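Local coordinates for LPXTG family cell surface protein Fms2 (Enterococcus faecium DO, PDB 5FCE), which probably serves as a cell-wall-anchored surface adhesin of the bacterium, the present chain being its ligand-binding region, at residues A[29-34]-A[64-69]; A[39-44]-A[88-93]. All blocks are in the same frame, centred on the assembly; numbering follows the deposited sequence.

Contact 1: residues A[29-34]-A[64-69]; sequences NKSVNA and QWTAGI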
loop_
_atom_site.group_PDB
_atom_site.type_symbol
_atom_site.label_atom_id
_atom_site.label_comp_id
_atom_site.label_asym_id
_atom_site.label_seq_id
_atom_site.Cartn_x
_atom_site.Cartn_y
_atom_site.Cartn_z
ATOM N N ASN A 29 9.535 7.728 -7.056
ATOM C CA ASN A 29 10.857 8.287 -7.308
ATOM C C ASN A 29 10.978 8.862 -8.715
ATOM O O ASN A 29 11.915 9.604 -9.019
ATOM C CB ASN A 29 11.957 7.243 -7.066
ATOM C CG ASN A 29 11.954 6.129 -8.105
ATOM O OD1 ASN A 29 10.903 5.752 -8.621
ATOM N ND2 ASN A 29 13.135 5.594 -8.406
ATOM N N LYS A 30 10.016 8.524 -9.564
ATOM C CA LYS A 30 10.025 8.976 -10.946
ATOM C C LYS A 30 8.595 9.128 -11.415
ATOM O O LYS A 30 7.671 8.641 -10.760
ATOM C CB LYS A 30 10.773 7.976 -11.823
ATOM C CG LYS A 30 10.148 6.601 -11.842
ATOM C CD LYS A 30 10.970 5.640 -12.684
ATOM C CE LYS A 30 11.056 6.114 -14.129
ATOM N NZ LYS A 30 11.309 4.982 -15.066
ATOM N N SER A 31 8.406 9.826 -12.528
ATOM C CA SER A 31 7.075 10.008 -13.087
ATOM C C SER A 31 6.755 8.849 -14.028
ATOM O O SER A 31 7.535 8.544 -14.934
ATOM C CB SER A 31 6.971 11.343 -13.834
ATOM O OG SER A 31 7.094 12.441 -12.953
ATOM N N VAL A 32 5.612 8.204 -13.803
ATOM C CA VAL A 32 5.178 7.051 -14.590
ATOM C C VAL A 32 3.673 7.117 -14.760
ATOM O O VAL A 32 2.948 7.337 -13.793
ATOM C CB VAL A 32 5.511 5.708 -13.883
ATOM C CG1 VAL A 32 4.992 4.518 -14.703
ATOM C CG2 VAL A 32 7.001 5.560 -13.662
ATOM N N ASN A 33 3.193 6.916 -15.989
ATOM C CA ASN A 33 1.767 6.709 -16.201
ATOM C C ASN A 33 1.526 5.214 -16.430
ATOM O O ASN A 33 2.176 4.602 -17.286
ATOM C CB ASN A 33 1.262 7.501 -17.418
ATOM C CG ASN A 33 1.305 9.003 -17.205
ATOM O OD1 ASN A 33 1.098 9.489 -16.095
ATOM N ND2 ASN A 33 1.575 9.745 -18.270
ATOM N N ALA A 34 0.605 4.626 -15.672
ATOM C CA ALA A 34 0.299 3.202 -15.816
ATOM C C ALA A 34 -1.176 2.938 -16.124
ATOM O O ALA A 34 -2.077 3.449 -15.457
ATOM C CB ALA A 34 0.736 2.430 -14.578
ATOM N N GLN A 64 -1.621 8.213 -12.775
ATOM C CA GLN A 64 -0.594 9.172 -13.149
ATOM C C GLN A 64 0.253 9.475 -11.912
ATOM O O GLN A 64 -0.214 10.140 -10.980
ATOM C CB GLN A 64 -1.284 10.434 -13.668
ATOM C CG GLN A 64 -0.405 11.644 -13.901
ATOM C CD GLN A 64 -1.231 12.928 -13.939
ATOM O OE1 GLN A 64 -0.927 13.901 -13.241
ATOM N NE2 GLN A 64 -2.291 12.926 -14.748
ATOM N N TRP A 65 1.479 8.955 -11.895
ATOM C CA TRP A 65 2.420 9.208 -10.812
ATOM C C TRP A 65 3.410 10.284 -11.232
ATOM O O TRP A 65 3.976 10.229 -12.329
ATOM C CB TRP A 65 3.169 7.927 -10.431
ATOM C CG TRP A 65 2.331 6.954 -9.638
ATOM C CD1 TRP A 65 1.563 7.236 -8.533
ATOM C CD2 TRP A 65 2.199 5.543 -9.864
ATOM N NE1 TRP A 65 0.956 6.087 -8.075
ATOM C CE2 TRP A 65 1.328 5.035 -8.877
ATOM C CE3 TRP A 65 2.728 4.655 -10.814
ATOM C CZ2 TRP A 65 0.967 3.684 -8.814
ATOM C CZ3 TRP A 65 2.370 3.309 -10.744
ATOM C CH2 TRP A 65 1.498 2.839 -9.753
ATOM N N THR A 66 3.585 11.276 -10.369
ATOM C CA THR A 66 4.539 12.346 -10.604
ATOM C C THR A 66 5.641 12.279 -9.560
ATOM O O THR A 66 5.366 12.268 -8.359
ATOM C CB THR A 66 3.859 13.707 -10.534
ATOM O OG1 THR A 66 2.806 13.750 -11.507
ATOM C CG2 THR A 66 4.851 14.801 -10.826
ATOM N N ALA A 67 6.882 12.233 -10.037
ATOM C CA ALA A 67 8.066 12.091 -9.188
ATOM C C ALA A 67 8.036 13.053 -8.020
ATOM O O ALA A 67 7.908 14.265 -8.216
ATOM C CB ALA A 67 9.325 12.320 -10.002
ATOM N N GLY A 68 8.131 12.506 -6.809
ATOM C CA GLY A 68 8.220 13.312 -5.604
ATOM C C GLY A 68 6.909 13.877 -5.091
ATOM O O GLY A 68 6.892 14.572 -4.076
ATOM N N ILE A 69 5.808 13.591 -5.780
ATOM C CA ILE A 69 4.496 14.074 -5.348
ATOM C C ILE A 69 3.659 12.934 -4.771
ATOM O O ILE A 69 3.571 11.853 -5.368
ATOM C CB ILE A 69 3.732 14.755 -6.503
ATOM C CG1 ILE A 69 4.449 16.042 -6.918
ATOM C CG2 ILE A 69 2.293 15.067 -6.107
ATOM C CD1 ILE A 69 3.709 16.816 -8.000
HETATM O O HOH W 1 3.094 10.668 -14.844
#

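Contact 2: residues A[39-44]-A[88-93]; sequences AVLTYG and DKVDLI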
loop_
_atom_site.group_PDB
_atom_site.type_symbol
_atom_site.label_atom_id
_atom_site.label_comp_id
_atom_site.label_asym_id
_atom_site.label_seq_id
_atom_site.Cartn_x
_atom_site.Cartn_y
_atom_site.Cartn_z
ATOM N N ALA A 39 -2.517 -2.728 -6.180
ATOM C CA ALA A 39 -1.721 -2.527 -4.973
ATOM C C ALA A 39 -2.172 -3.509 -3.904
ATOM O O ALA A 39 -3.369 -3.648 -3.649
ATOM C CB ALA A 39 -1.853 -1.104 -4.494
ATOM N N VAL A 40 -1.218 -4.215 -3.301
ATOM C CA VAL A 40 -1.548 -5.262 -2.336
ATOM C C VAL A 40 -0.805 -5.012 -1.027
ATOM O O VAL A 40 0.425 -4.927 -1.011
ATOM C CB VAL A 40 -1.206 -6.678 -2.871
ATOM C CG1 VAL A 40 -1.507 -7.736 -1.813
ATOM C CG2 VAL A 40 -1.986 -6.984 -4.141
ATOM N N LEU A 41 -1.553 -4.870 0.066
ATOM C CA LEU A 41 -0.945 -4.758 1.389
ATOM C C LEU A 41 -0.834 -6.172 1.970
ATOM O O LEU A 41 -1.817 -6.916 1.999
ATOM C CB LEU A 41 -1.824 -3.882 2.273
ATOM C CG LEU A 41 -1.252 -3.140 3.471
ATOM C CD1 LEU A 41 -0.028 -2.323 3.086
ATOM C CD2 LEU A 41 -2.345 -2.246 4.060
ATOM N N THR A 42 0.359 -6.557 2.406
ATOM C CA THR A 42 0.584 -7.943 2.806
ATOM C C THR A 42 1.407 -8.028 4.085
ATOM O O THR A 42 2.159 -7.101 4.404
ATOM C CB THR A 42 1.278 -8.730 1.665
ATOM O OG1 THR A 42 1.533 -10.074 2.080
ATOM C CG2 THR A 42 2.584 -8.067 1.288
ATOM N N TYR A 43 1.242 -9.114 4.841
ATOM C CA TYR A 43 2.175 -9.380 5.933
ATOM C C TYR A 43 3.128 -10.541 5.643
ATOM O O TYR A 43 3.796 -11.057 6.544
ATOM C CB TYR A 43 1.464 -9.541 7.284
ATOM C CG TYR A 43 0.420 -10.629 7.357
ATOM C CD1 TYR A 43 -0.871 -10.404 6.901
ATOM C CD2 TYR A 43 0.714 -11.866 7.927
ATOM C CE1 TYR A 43 -1.840 -11.390 6.978
ATOM C CE2 TYR A 43 -0.248 -12.860 8.022
ATOM C CZ TYR A 43 -1.520 -12.613 7.544
ATOM O OH TYR A 43 -2.482 -13.588 7.626
ATOM N N GLY A 44 3.204 -10.937 4.379
ATOM C CA GLY A 44 4.137 -11.979 3.985
ATOM C C GLY A 44 3.940 -12.501 2.574
ATOM O O GLY A 44 3.352 -13.564 2.365
ATOM N N ASP A 88 4.774 -9.114 12.035
ATOM C CA ASP A 88 6.179 -8.743 12.130
ATOM C C ASP A 88 6.614 -7.706 11.094
ATOM O O ASP A 88 7.549 -6.932 11.330
ATOM C CB ASP A 88 7.066 -9.992 12.045
ATOM C CG ASP A 88 6.793 -10.981 13.169
ATOM O OD1 ASP A 88 7.153 -10.681 14.331
ATOM O OD2 ASP A 88 6.225 -12.060 12.886
ATOM N N LYS A 89 5.937 -7.693 9.950
ATOM C CA LYS A 89 6.348 -6.852 8.831
ATOM C C LYS A 89 5.200 -6.676 7.843
ATOM O O LYS A 89 4.621 -7.666 7.373
ATOM C CB LYS A 89 7.516 -7.504 8.109
ATOM C CG LYS A 89 8.099 -6.684 6.975
ATOM C CD LYS A 89 9.160 -7.487 6.249
ATOM C CE LYS A 89 9.897 -6.632 5.253
ATOM N NZ LYS A 89 9.613 -7.073 3.862
ATOM N N VAL A 90 4.871 -5.428 7.527
ATOM C CA VAL A 90 3.818 -5.150 6.556
ATOM C C VAL A 90 4.464 -4.516 5.336
ATOM O O VAL A 90 5.199 -3.537 5.469
ATOM C CB VAL A 90 2.748 -4.200 7.130
ATOM C CG1 VAL A 90 1.727 -3.826 6.057
ATOM C CG2 VAL A 90 2.057 -4.831 8.329
ATOM N N ASP A 91 4.211 -5.082 4.158
ATOM C CA ASP A 91 4.739 -4.524 2.917
ATOM C C ASP A 91 3.605 -4.092 1.998
ATOM O O ASP A 91 2.489 -4.627 2.081
ATOM C CB ASP A 91 5.594 -5.550 2.158
ATOM C CG ASP A 91 6.842 -5.969 2.915
ATOM O OD1 ASP A 91 7.347 -5.192 3.744
ATOM O OD2 ASP A 91 7.327 -7.096 2.670
ATOM N N LEU A 92 3.901 -3.130 1.123
ATOM C CA LEU A 92 2.993 -2.758 0.038
ATOM C C LEU A 92 3.626 -3.146 -1.289
ATOM O O LEU A 92 4.741 -2.728 -1.600
ATOM C CB LEU A 92 2.709 -1.251 0.053
ATOM C CG LEU A 92 1.790 -0.736 -1.059
ATOM C CD1 LEU A 92 0.325 -1.172 -0.823
ATOM C CD2 LEU A 92 1.913 0.795 -1.209
ATOM N N ILE A 93 2.921 -3.961 -2.059
ATOM C CA ILE A 93 3.408 -4.371 -3.366
ATOM C C ILE A 93 2.577 -3.640 -4.417
ATOM O O ILE A 93 1.343 -3.684 -4.385
ATOM C CB ILE A 93 3.281 -5.899 -3.531
ATOM C CG1 ILE A 93 4.075 -6.619 -2.434
ATOM C CG2 ILE A 93 3.793 -6.363 -4.910
ATOM C CD1 ILE A 93 3.975 -8.151 -2.523
HETATM O O HOH W 2 4.879 -10.539 8.974
#

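Contact 1: residues A[29-34]-A[64-69]
Val32 and Trp65 form the hydrogen-bonded pair of a two-stranded antiparallel ribbon. Trp65 N gives a bond of 2.9 Å to Val32 O, lying in the carbonyl plane, whereas the return bond from Val32 N to Trp65 O (3.0 Å) is bent at the hydrogen, 143°, and reaches the oxygen from above its carbonyl plane. Trp65 O is shared: a water donates to it at 2.7 Å and to Asn33 OD1, and Ser31 CA-H points at it. Beyond the last strand pair Ser31 takes over from the backbone. With OG anti to its carbonyl carbon, it accepts from Ala67 N at 2.9 Å, almost straight, 175°. Ala67 CB packs against Lys30 CA at 3.5 Å. On the outer face, Asn33 and Gln64 lie side by side, OD1 of Asn33 resting on Gln64 CA and CG. On the other face, Val32 CB and Ala34 CB border the Trp65 indole, which meets Phe6 and Tyr71 edge-to-face. Asn29 ties the ribbon to the N-terminal segment through side-chain bonds to Ser5 and Asn3. Two backbone bonds thus join the strands, extended by Ser31 OG and one water, between a polar, solvent-facing Asn33/Gln64 side and apolar packing around the buried indole.

Contact 2: residues A[39-44]-A[88-93]
Thr42 holds OG1 anti to its backbone N (chi1 178°), which places CG2 in the crowded position between N and carbonyl carbon; CG2 thereby lies across Asp91 CB at 4.0 Å and close to Ile93 CD1. Leu41, with CG also anti to N but turned to -156°, brings CD1 obliquely over Val90 CG1 (3.8 Å) and near Leu92 CD1. The side chains fall on two faces: Val40, Thr42, Asp91 and Ile93 on one, Leu41 and Leu92 on the other, the latter pair packing on Ile22, Ile24 and Val26 of strand 21-28. Between the faces runs a regular antiparallel ladder. Val40 and Ile93 exchange two bonds, the one from Ile93 N to Val40 O (2.9 Å) nearly straight; Thr42 and Asp91 exchange two more, Thr42 N approaching Asp91 O at 2.9 Å almost along the C=O axis. CA-H groups of Leu41, Leu92 and Val90 add contacts to the same carbonyls. At the strand end, Thr42 OG1 accepts from Gly44 N at 3.0 Å in an ST turn, while a water donates to Tyr43 O and weakly accepts from Lys89 N. Lys89 NZ meets Asp91 OD2 on its syn lone pair at 2.6 Å and pairs also with Glu104, and Asp91 OD1 accepts from Asn105 N. The buried carboxylate is therefore balanced by charge and amide, which would probably keep it ionised.

Contact 2 is buried near the middle of the domain and contact 1 lies at its surface, their centres about 21 Å apart on opposite sides of the chain's centre. Contact 2 pairs the two inner strands of the four-stranded sheet, whereas contact 1 is a separate two-stranded ribbon. Strand 32-34 leads directly into strand 36-42. The Trp65 side chain of contact 1 touches Val94 and Tyr96 of strand 91-96, which also supplies contact 2. Chemically, contact 2 relies on a backbone ladder with aliphatic side chains on the Leu41/Leu92 face and a mixed opposite face, where Thr42 and the charged Asp91 join Val40 and Ile93; contact 1 has fewer backbone bonds, supplemented by serine and water.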